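Local coordinates for aminoglycoside phosphotransferase (Mycobacterium smegmatis, PDB 6EF6), which phosphorylates (S)-1-amino-2-propanol, serving as the kinase of a bacterial microcompartment for aminoacetone utilization, at residues A[29-34]-A[68-73]; A[95-100]-A[155-160]; A[227-232]-A[248-253]. One frame throughout, in Å; residues are numbered along the deposited sequence.

Contact 1 (A[29-34]-A[68-73]); sequences TIAQQA and LRVHRQ. With BEZ (benzoic acid), chain B.
Ile30, Ala31 and Ala34 of the helical segment 29-34 rest on Leu68 and Val70, two residues apart on the strand. Val70 CG1 lies anti to its own backbone N (chi1 177°), which sends that methyl to Ile30 CG2 at 3.7 Å and turns CG2 against Ala31 CB. Leu68 reaches over with a single methyl, CD2, which nestles between the CB atoms of Ala31 and Ala34, 3.8 Å from the former. The same methyl touches the carbonyl oxygen Ala31 O at 3.5 Å. Alanines suit this face of the helix, since their bare methyls let the branched strand residues come up close to its backbone, while Ile30 extends the seam toward Arg124 and Val114 of the neighbouring strands. The helix axis passes 9.0 Å from that of the strand. Strand 64-70 is the central one of five in the antiparallel sheet of the kinase-like N-terminal lobe, and the helix covers one face of that sheet. Tyr57 on the adjacent strand packs against both Ala31 and Val70; on the other flank Val126 backs Leu68. Alternation along the strand puts Arg69 on the reverse face, where its chain bends at chi3 (76°) and NH1 donates to benzoate O1 at 2.9 Å, a bent bond (137°) made at the guanidinium edge. Its NH2 forms a salt bridge with Glu84 of helix 78-94, recalling the pair of basic strand residue and helix glutamate in protein kinases.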
loop_
_atom_site.group_PDB
_atom_site.type_symbol
_atom_site.label_atom_id
_atom_site.label_comp_id
_atom_site.label_asym_id
_atom_site.label_seq_id
_atom_site.Cartn_x
_atom_site.Cartn_y
_atom_site.Cartn_z
ATOM N N THR A 29 2.808 -18.846 16.267
ATOM C CA THR A 29 3.098 -20.263 16.081
ATOM C C THR A 29 3.343 -20.581 14.611
ATOM O O THR A 29 4.166 -21.445 14.301
ATOM C CB THR A 29 1.976 -21.152 16.635
ATOM O OG1 THR A 29 0.821 -21.074 15.794
ATOM C CG2 THR A 29 1.599 -20.744 18.049
ATOM N N ILE A 30 2.655 -19.898 13.693
ATOM C CA ILE A 30 2.948 -20.096 12.279
ATOM C C ILE A 30 4.358 -19.627 11.972
ATOM O O ILE A 30 5.105 -20.289 11.240
ATOM C CB ILE A 30 1.895 -19.406 11.392
ATOM C CG1 ILE A 30 0.570 -20.156 11.511
ATOM C CG2 ILE A 30 2.340 -19.383 9.923
ATOM C CD1 ILE A 30 -0.616 -19.264 11.425
ATOM N N ALA A 31 4.749 -18.477 12.517
ATOM C CA ALA A 31 6.104 -17.996 12.310
ATOM C C ALA A 31 7.126 -18.992 12.831
ATOM O O ALA A 31 8.137 -19.252 12.168
ATOM C CB ALA A 31 6.279 -16.618 12.944
ATOM N N GLN A 32 6.862 -19.592 13.990
ATOM C CA GLN A 32 7.785 -20.579 14.539
ATOM C C GLN A 32 7.845 -21.820 13.665
ATOM O O GLN A 32 8.930 -22.342 13.390
ATOM C CB GLN A 32 7.343 -20.972 15.949
ATOM C CG GLN A 32 7.801 -20.030 17.019
ATOM C CD GLN A 32 7.466 -20.561 18.402
ATOM O OE1 GLN A 32 8.267 -21.255 19.025
ATOM N NE2 GLN A 32 6.268 -20.254 18.878
ATOM N N GLN A 33 6.682 -22.327 13.239
ATOM C CA GLN A 33 6.685 -23.450 12.305
ATOM C C GLN A 33 7.540 -23.134 11.097
ATOM O O GLN A 33 8.277 -23.997 10.602
ATOM C CB GLN A 33 5.269 -23.767 11.830
ATOM C CG GLN A 33 4.331 -24.316 12.897
ATOM C CD GLN A 33 2.967 -24.651 12.323
ATOM O OE1 GLN A 33 2.856 -25.443 11.385
ATOM N NE2 GLN A 33 1.924 -24.033 12.865
ATOM N N ALA A 34 7.417 -21.913 10.573
ATOM C CA ALA A 34 8.118 -21.564 9.347
ATOM C C ALA A 34 9.626 -21.561 9.535
ATOM O O ALA A 34 10.368 -21.818 8.578
ATOM C CB ALA A 34 7.646 -20.193 8.837
ATOM N N LEU A 68 10.480 -12.004 8.769
ATOM C CA LEU A 68 9.561 -13.052 8.343
ATOM C C LEU A 68 8.150 -12.476 8.207
ATOM O O LEU A 68 7.608 -11.925 9.174
ATOM C CB LEU A 68 9.587 -14.199 9.359
ATOM C CG LEU A 68 8.915 -15.482 8.939
ATOM C CD1 LEU A 68 9.678 -16.165 7.835
ATOM C CD2 LEU A 68 8.837 -16.413 10.165
ATOM N N ARG A 69 7.553 -12.589 7.025
ATOM C CA ARG A 69 6.201 -12.103 6.764
ATOM C C ARG A 69 5.215 -13.273 6.699
ATOM O O ARG A 69 5.320 -14.125 5.804
ATOM C CB ARG A 69 6.180 -11.340 5.438
ATOM C CG ARG A 69 4.817 -10.811 5.033
ATOM C CD ARG A 69 4.934 -10.002 3.740
ATOM N NE ARG A 69 5.073 -10.861 2.585
ATOM C CZ ARG A 69 5.176 -10.404 1.334
ATOM N NH1 ARG A 69 5.249 -9.090 1.089
ATOM N NH2 ARG A 69 5.181 -11.269 0.348
ATOM N N VAL A 70 4.247 -13.308 7.611
ATOM C CA VAL A 70 3.208 -14.341 7.622
ATOM C C VAL A 70 1.947 -13.752 6.983
ATOM O O VAL A 70 1.325 -12.840 7.532
ATOM C CB VAL A 70 2.924 -14.843 9.044
ATOM C CG1 VAL A 70 1.779 -15.881 9.044
ATOM C CG2 VAL A 70 4.169 -15.472 9.668
ATOM N N HIS A 71 1.541 -14.273 5.827
ATOM C CA HIS A 71 0.422 -13.689 5.095
ATOM C C HIS A 71 -0.892 -13.995 5.785
ATOM O O HIS A 71 -1.135 -15.113 6.255
ATOM C CB HIS A 71 0.392 -14.243 3.676
ATOM C CG HIS A 71 1.451 -13.674 2.798
ATOM N ND1 HIS A 71 1.207 -12.624 1.947
ATOM C CD2 HIS A 71 2.758 -13.987 2.648
ATOM C CE1 HIS A 71 2.330 -12.307 1.320
ATOM N NE2 HIS A 71 3.281 -13.135 1.709
ATOM N N ARG A 72 -1.747 -12.986 5.868
ATOM C CA ARG A 72 -3.043 -13.235 6.438
ATOM C C ARG A 72 -3.836 -14.205 5.563
ATOM O O ARG A 72 -3.515 -14.455 4.399
ATOM C CB ARG A 72 -3.783 -11.935 6.720
ATOM C CG ARG A 72 -4.086 -11.122 5.524
ATOM C CD ARG A 72 -4.748 -9.851 6.010
ATOM N NE ARG A 72 -5.280 -9.046 4.926
ATOM C CZ ARG A 72 -4.560 -8.185 4.218
ATOM N NH1 ARG A 72 -5.135 -7.483 3.253
ATOM N NH2 ARG A 72 -3.269 -8.021 4.478
ATOM N N GLN A 73 -4.838 -14.816 6.182
ATOM C CA GLN A 73 -5.590 -15.876 5.535
ATOM C C GLN A 73 -6.414 -15.318 4.385
ATOM O O GLN A 73 -6.981 -14.230 4.480
ATOM C CB GLN A 73 -6.516 -16.538 6.565
ATOM C CG GLN A 73 -7.555 -17.459 5.969
ATOM C CD GLN A 73 -8.484 -18.039 7.016
ATOM O OE1 GLN A 73 -8.048 -18.423 8.102
ATOM N NE2 GLN A 73 -9.776 -18.091 6.698
HETATM C C BEZ B . 6.624 -6.814 3.896
HETATM O O1 BEZ B . 6.496 -7.040 2.693
HETATM O O2 BEZ B . 5.612 -6.875 4.651
HETATM C C1 BEZ B . 7.979 -6.469 4.413
HETATM C C2 BEZ B . 8.121 -5.821 5.626
HETATM C C3 BEZ B . 9.394 -5.511 6.091
HETATM C C4 BEZ B . 10.510 -5.838 5.333
HETATM C C5 BEZ B . 10.361 -6.493 4.115
HETATM C C6 BEZ B . 9.095 -6.794 3.657
#

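Contact 2 (A[95-100]-A[155-160]); sequences SDVTVP and ASLHEH. With BEZ (benzoic acid), chain B.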
loop_
_atom_site.group_PDB
_atom_site.type_symbol
_atom_site.label_atom_id
_atom_site.label_comp_id
_atom_site.label_asym_id
_atom_site.label_seq_id
_atom_site.Cartn_x
_atom_site.Cartn_y
_atom_site.Cartn_z
ATOM N N SER A 95 16.337 -1.384 -11.328
ATOM C CA SER A 95 15.884 -0.054 -10.986
ATOM C C SER A 95 16.711 0.519 -9.841
ATOM O O SER A 95 17.385 -0.211 -9.119
ATOM C CB SER A 95 14.417 -0.122 -10.560
ATOM O OG SER A 95 14.344 -0.357 -9.188
ATOM N N ASP A 96 16.635 1.830 -9.656
ATOM C CA ASP A 96 17.384 2.442 -8.570
ATOM C C ASP A 96 16.600 2.476 -7.278
ATOM O O ASP A 96 17.066 3.063 -6.297
ATOM C CB ASP A 96 17.851 3.847 -8.948
ATOM C CG ASP A 96 16.720 4.798 -9.113
ATOM O OD1 ASP A 96 15.718 4.413 -9.747
ATOM O OD2 ASP A 96 16.830 5.936 -8.608
ATOM N N VAL A 97 15.432 1.846 -7.254
ATOM C CA VAL A 97 14.659 1.708 -6.018
ATOM C C VAL A 97 15.225 0.544 -5.224
ATOM O O VAL A 97 15.417 -0.549 -5.772
ATOM C CB VAL A 97 13.177 1.450 -6.333
ATOM C CG1 VAL A 97 12.347 1.351 -5.059
ATOM C CG2 VAL A 97 12.628 2.574 -7.187
ATOM N N THR A 98 15.456 0.765 -3.932
ATOM C CA THR A 98 15.868 -0.299 -3.021
ATOM C C THR A 98 14.616 -1.014 -2.509
ATOM O O THR A 98 13.697 -0.371 -1.998
ATOM C CB THR A 98 16.638 0.305 -1.859
ATOM O OG1 THR A 98 17.746 1.074 -2.376
ATOM C CG2 THR A 98 17.122 -0.770 -0.941
ATOM N N VAL A 99 14.597 -2.344 -2.626
ATOM C CA VAL A 99 13.459 -3.169 -2.221
ATOM C C VAL A 99 13.932 -4.354 -1.381
ATOM O O VAL A 99 15.132 -4.607 -1.330
ATOM C CB VAL A 99 12.646 -3.643 -3.445
ATOM C CG1 VAL A 99 12.131 -2.474 -4.257
ATOM C CG2 VAL A 99 13.450 -4.561 -4.351
ATOM N N PRO A 100 13.045 -5.127 -0.779
ATOM C CA PRO A 100 13.498 -6.283 0.009
ATOM C C PRO A 100 14.077 -7.379 -0.865
ATOM O O PRO A 100 13.695 -7.550 -2.024
ATOM C CB PRO A 100 12.221 -6.777 0.691
ATOM C CG PRO A 100 11.247 -5.571 0.621
ATOM C CD PRO A 100 11.579 -4.969 -0.704
ATOM N N ALA A 155 7.851 7.734 -8.704
ATOM C CA ALA A 155 8.135 7.891 -10.122
ATOM C C ALA A 155 9.063 6.798 -10.613
ATOM O O ALA A 155 8.908 6.294 -11.724
ATOM C CB ALA A 155 8.736 9.270 -10.375
ATOM N N SER A 156 10.067 6.443 -9.830
ATOM C CA SER A 156 10.961 5.371 -10.257
ATOM C C SER A 156 10.240 4.033 -10.346
ATOM O O SER A 156 10.559 3.228 -11.230
ATOM C CB SER A 156 12.104 5.233 -9.272
ATOM O OG SER A 156 12.909 6.397 -9.333
ATOM N N LEU A 157 9.305 3.756 -9.429
ATOM C CA LEU A 157 8.503 2.534 -9.533
ATOM C C LEU A 157 7.626 2.562 -10.764
ATOM O O LEU A 157 7.460 1.530 -11.431
ATOM C CB LEU A 157 7.648 2.364 -8.274
ATOM C CG LEU A 157 8.421 1.934 -7.027
ATOM C CD1 LEU A 157 7.553 2.063 -5.787
ATOM C CD2 LEU A 157 8.945 0.493 -7.149
ATOM N N HIS A 158 7.046 3.699 -11.100
ATOM C CA HIS A 158 6.244 3.799 -12.291
ATOM C C HIS A 158 7.090 3.601 -13.540
ATOM O O HIS A 158 6.667 2.934 -14.504
ATOM C CB HIS A 158 5.549 5.141 -12.341
ATOM C CG HIS A 158 4.516 5.303 -11.292
ATOM N ND1 HIS A 158 3.825 6.480 -11.137
ATOM C CD2 HIS A 158 3.996 4.431 -10.404
ATOM C CE1 HIS A 158 2.953 6.350 -10.160
ATOM N NE2 HIS A 158 3.030 5.120 -9.683
ATOM N N GLU A 159 8.272 4.206 -13.586
ATOM C CA GLU A 159 9.133 4.052 -14.749
ATOM C C GLU A 159 9.490 2.590 -14.951
ATOM O O GLU A 159 9.487 2.094 -16.093
ATOM C CB GLU A 159 10.383 4.889 -14.522
ATOM C CG GLU A 159 11.396 4.857 -15.690
ATOM C CD GLU A 159 12.764 5.374 -15.286
ATOM O OE1 GLU A 159 13.053 6.567 -15.523
ATOM O OE2 GLU A 159 13.547 4.587 -14.714
ATOM N N HIS A 160 9.863 1.876 -13.882
ATOM C CA HIS A 160 10.161 0.455 -14.020
ATOM C C HIS A 160 8.952 -0.318 -14.519
ATOM O O HIS A 160 9.040 -1.125 -15.458
ATOM C CB HIS A 160 10.674 -0.159 -12.730
ATOM C CG HIS A 160 11.024 -1.589 -12.914
ATOM N ND1 HIS A 160 10.139 -2.620 -12.691
ATOM C CD2 HIS A 160 12.120 -2.152 -13.478
ATOM C CE1 HIS A 160 10.703 -3.765 -13.030
ATOM N NE2 HIS A 160 11.902 -3.508 -13.542
HETATM C C BEZ B . 6.624 -6.814 3.896
HETATM O O1 BEZ B . 6.496 -7.040 2.693
HETATM O O2 BEZ B . 5.612 -6.875 4.651
HETATM C C1 BEZ B . 7.979 -6.469 4.413
HETATM C C2 BEZ B . 8.121 -5.821 5.626
HETATM C C3 BEZ B . 9.394 -5.511 6.091
HETATM C C4 BEZ B . 10.510 -5.838 5.333
HETATM C C5 BEZ B . 10.361 -6.493 4.115
HETATM C C6 BEZ B . 9.095 -6.794 3.657
#
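Ser95 OG is held twice at the point where helix 78-94 ends: it takes the backbone N-H of Val97 at 3.1 Å, closing an ST turn, and is hydrogen-bonded to Leu91 O one helical turn earlier. Serine suits the place because its short hydroxyl can serve both partners, while its CB lies against His160 CD2 at 4.2 Å, approaching the ring obliquely. His160 in turn has its ND1 hydrogen-bonded to Trp87 NE1, which helps to fix the rotation of the ring. The turn delivers Val97 onto helix 147-163. With CG2 anti to the carbonyl carbon and CG1 anti to the backbone N (chi1 -178°), its two methyls part: CG2 presses on Ser156 CB at 3.4 Å, and CG1 meets Leu157 CD2 at 4.1 Å, the two side chains crossing at about a right angle. The small Ser156 side chain lets Val97 come this close, tighter than usual carbon contact, whereas the longer Leu157 reaches inward to Leu91 and Leu232. At the outer edge Asp96 OD1 stands 3.5 Å from Ser156 OG, and its OD2 makes a salt bridge with Arg292. Farther along, Pro100 CG lies 3.7 Å from benzoate C5, an apolar wall suited to an aromatic ring. The arrangement resembles the loop between helix C and strand 4 of protein kinases, which there anchors helix C to helix E of the C-terminal lobe.

Contact 3 (A[227-232]-A[248-253]); sequences LIHADL and ITVIDF. With NA (sodium ion), chain D; BEZ (benzoic acid), chain B.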
loop_
_atom_site.group_PDB
_atom_site.type_symbol
_atom_site.label_atom_id
_atom_site.label_comp_id
_atom_site.label_asym_id
_atom_site.label_seq_id
_atom_site.Cartn_x
_atom_site.Cartn_y
_atom_site.Cartn_z
ATOM N N LEU A 227 0.896 -1.662 -13.599
ATOM C CA LEU A 227 1.338 -2.310 -12.364
ATOM C C LEU A 227 1.864 -1.263 -11.360
ATOM O O LEU A 227 2.774 -0.487 -11.677
ATOM C CB LEU A 227 2.403 -3.358 -12.669
ATOM C CG LEU A 227 3.006 -4.070 -11.446
ATOM C CD1 LEU A 227 1.973 -4.879 -10.694
ATOM C CD2 LEU A 227 4.185 -4.983 -11.857
ATOM N N ILE A 228 1.279 -1.236 -10.162
ATOM C CA ILE A 228 1.577 -0.299 -9.079
ATOM C C ILE A 228 1.753 -1.028 -7.734
ATOM O O ILE A 228 1.237 -2.109 -7.484
ATOM C CB ILE A 228 0.505 0.807 -8.931
ATOM C CG1 ILE A 228 -0.890 0.217 -8.698
ATOM C CG2 ILE A 228 0.518 1.730 -10.126
ATOM C CD1 ILE A 228 -1.909 1.231 -8.212
ATOM N N HIS A 229 2.504 -0.379 -6.854
ATOM C CA HIS A 229 2.670 -0.862 -5.473
ATOM C C HIS A 229 1.356 -0.802 -4.676
ATOM O O HIS A 229 1.003 -1.762 -3.997
ATOM C CB HIS A 229 3.778 -0.054 -4.819
ATOM C CG HIS A 229 4.057 -0.389 -3.390
ATOM N ND1 HIS A 229 3.182 -0.078 -2.361
ATOM C CD2 HIS A 229 5.143 -0.975 -2.819
ATOM C CE1 HIS A 229 3.746 -0.441 -1.221
ATOM N NE2 HIS A 229 4.939 -0.968 -1.468
ATOM N N ALA A 230 0.635 0.333 -4.794
ATOM C CA ALA A 230 -0.717 0.517 -4.264
ATOM C C ALA A 230 -0.771 0.634 -2.755
ATOM O O ALA A 230 -1.868 0.677 -2.212
ATOM C CB ALA A 230 -1.700 -0.518 -4.794
ATOM N N ASP A 231 0.351 0.797 -2.053
ATOM C CA ASP A 231 0.349 1.105 -0.613
ATOM C C ASP A 231 1.569 1.937 -0.242
ATOM O O ASP A 231 2.285 1.647 0.728
ATOM C CB ASP A 231 0.176 -0.128 0.281
ATOM C CG ASP A 231 -0.248 0.246 1.699
ATOM O OD1 ASP A 231 -0.737 1.367 1.949
ATOM O OD2 ASP A 231 0.015 -0.610 2.585
ATOM N N LEU A 232 1.801 3.001 -1.001
ATOM C CA LEU A 232 2.995 3.843 -0.845
ATOM C C LEU A 232 2.778 4.976 0.148
ATOM O O LEU A 232 2.991 6.167 -0.124
ATOM C CB LEU A 232 3.435 4.355 -2.203
ATOM C CG LEU A 232 4.085 3.297 -3.111
ATOM C CD1 LEU A 232 4.288 3.844 -4.534
ATOM C CD2 LEU A 232 5.388 2.792 -2.531
ATOM N N ILE A 248 16.806 4.179 1.542
ATOM C CA ILE A 248 15.359 4.108 1.687
ATOM C C ILE A 248 14.882 2.830 1.021
ATOM O O ILE A 248 15.030 2.668 -0.198
ATOM C CB ILE A 248 14.664 5.331 1.069
ATOM C CG1 ILE A 248 15.272 6.598 1.688
ATOM C CG2 ILE A 248 13.193 5.294 1.324
ATOM C CD1 ILE A 248 15.107 7.835 0.820
ATOM N N THR A 249 14.285 1.926 1.804
ATOM C CA THR A 249 13.782 0.663 1.267
ATOM C C THR A 249 12.272 0.677 1.207
ATOM O O THR A 249 11.615 0.889 2.225
ATOM C CB THR A 249 14.238 -0.514 2.140
ATOM O OG1 THR A 249 15.657 -0.484 2.305
ATOM C CG2 THR A 249 13.902 -1.836 1.505
ATOM N N VAL A 250 11.713 0.425 0.032
ATOM C CA VAL A 250 10.274 0.303 -0.111
ATOM C C VAL A 250 9.876 -1.103 0.297
ATOM O O VAL A 250 10.460 -2.077 -0.198
ATOM C CB VAL A 250 9.850 0.552 -1.565
ATOM C CG1 VAL A 250 8.291 0.485 -1.671
ATOM C CG2 VAL A 250 10.357 1.889 -2.063
ATOM N N ILE A 251 8.953 -1.207 1.264
ATOM C CA ILE A 251 8.530 -2.504 1.768
ATOM C C ILE A 251 7.038 -2.694 1.454
ATOM O O ILE A 251 6.341 -1.795 0.957
ATOM C CB ILE A 251 8.813 -2.652 3.281
ATOM C CG1 ILE A 251 7.987 -1.673 4.102
ATOM C CG2 ILE A 251 10.305 -2.504 3.560
ATOM C CD1 ILE A 251 7.812 -2.094 5.555
ATOM N N ASP A 252 6.524 -3.882 1.784
ATOM C CA ASP A 252 5.087 -4.156 1.793
ATOM C C ASP A 252 4.450 -3.924 0.426
ATOM O O ASP A 252 3.506 -3.151 0.267
ATOM C CB ASP A 252 4.370 -3.340 2.871
ATOM C CG ASP A 252 2.931 -3.796 3.094
ATOM O OD1 ASP A 252 2.558 -4.849 2.555
ATOM O OD2 ASP A 252 2.187 -3.082 3.801
ATOM N N PHE A 253 4.942 -4.716 -0.535
ATOM C CA PHE A 253 4.354 -4.804 -1.881
ATOM C C PHE A 253 3.105 -5.704 -1.911
ATOM O O PHE A 253 2.661 -6.114 -2.989
ATOM C CB PHE A 253 5.407 -5.261 -2.925
ATOM C CG PHE A 253 6.383 -4.220 -3.350
ATOM C CD1 PHE A 253 7.429 -3.801 -2.512
ATOM C CD2 PHE A 253 6.365 -3.726 -4.648
ATOM C CE1 PHE A 253 8.356 -2.869 -2.936
ATOM C CE2 PHE A 253 7.303 -2.782 -5.049
ATOM C CZ PHE A 253 8.291 -2.356 -4.219
HETATM NA NA NA D . -0.293 -2.741 3.104
HETATM C C BEZ B . 6.624 -6.814 3.896
HETATM O O1 BEZ B . 6.496 -7.040 2.693
HETATM O O2 BEZ B . 5.612 -6.875 4.651
HETATM C C1 BEZ B . 7.979 -6.469 4.413
HETATM C C2 BEZ B . 8.121 -5.821 5.626
HETATM C C3 BEZ B . 9.394 -5.511 6.091
HETATM C C4 BEZ B . 10.510 -5.838 5.333
HETATM C C5 BEZ B . 10.361 -6.493 4.115
HETATM C C6 BEZ B . 9.095 -6.794 3.657
HETATM O O HOH W 1 1.446 -3.004 -1.526
HETATM O O HOH W 2 0.263 -3.636 1.163
HETATM O O HOH W 3 -0.016 -5.013 4.039
HETATM O O HOH W 4 -2.309 -2.932 2.937
#
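His229 projects into segment 248-253 and is held by both ring nitrogens and at its CD2 edge. Its NE2 donates in the ring plane to Ile251 O, 2.9 Å away and nearly straight at 161°, though tilted well out of the carbonyl plane, while ND1 accepts the backbone N-H of Asp231. CG anti to the backbone N (chi1 178°) carries the ring this far across. Its CD2 edge sits over the centre of the Phe253 ring in a T-shaped pair, planes at 64°. Val250 CG1 wedges in at 3.7 Å from His229 CD2 and also meets Leu232 CD2, a methyl that covers one face of the imidazole; water 1 lies over the other. Histidine suits this spot because it offers a donor, an acceptor and a flat surface together.

On the other side the contact is bridged by a metal and ordered waters, water 1 linking His229 O and Asp252 O. Asp231 OD2 binds the sodium ion at 2.2 Å and Asp252 OD2 at 2.6 Å, their carboxylates almost perpendicular; waters 2, 3 and 4 are further ligands. Arg233 and Arg310 form salt bridges with Asp231 OD1. Ile251, turned away from segment 227-232, lines the benzoate ring.

His229-Ala230-Asp231 resembles the kinase His-x-Asp catalytic loop, and Asp252-Phe253-Asp254 stands where kinases have Asp-Phe-Gly, whose aspartate binds the metal; by analogy Asp252 probably does so in catalysis. Strand 248-250 pairs with 237-239, helix 147-163 packs beside Val250 and Leu232, and Phe253 leans on helix 78-94.

How the contacts relate
All three contacts are mainly buried and all reach the same benzoate, yet from different sides of the fold. Contact 1 belongs to the N-terminal lobe, its centre about 20 Å from the chain centre, and is wholly apolar across its seam. Contact 2 is mixed, with a greasy middle and a charged outer edge, and contact 3, its centre some 6 Å from the chain centre, is the most polar, with a metal and ordered waters. Contacts 2 and 3 touch directly, Thr98 O lying 2.9 Å from Val250 N; contact 2 includes part of helix 147-163, which also packs on contact 3, and helix 78-94 flanks both. Contact 1 meets neither.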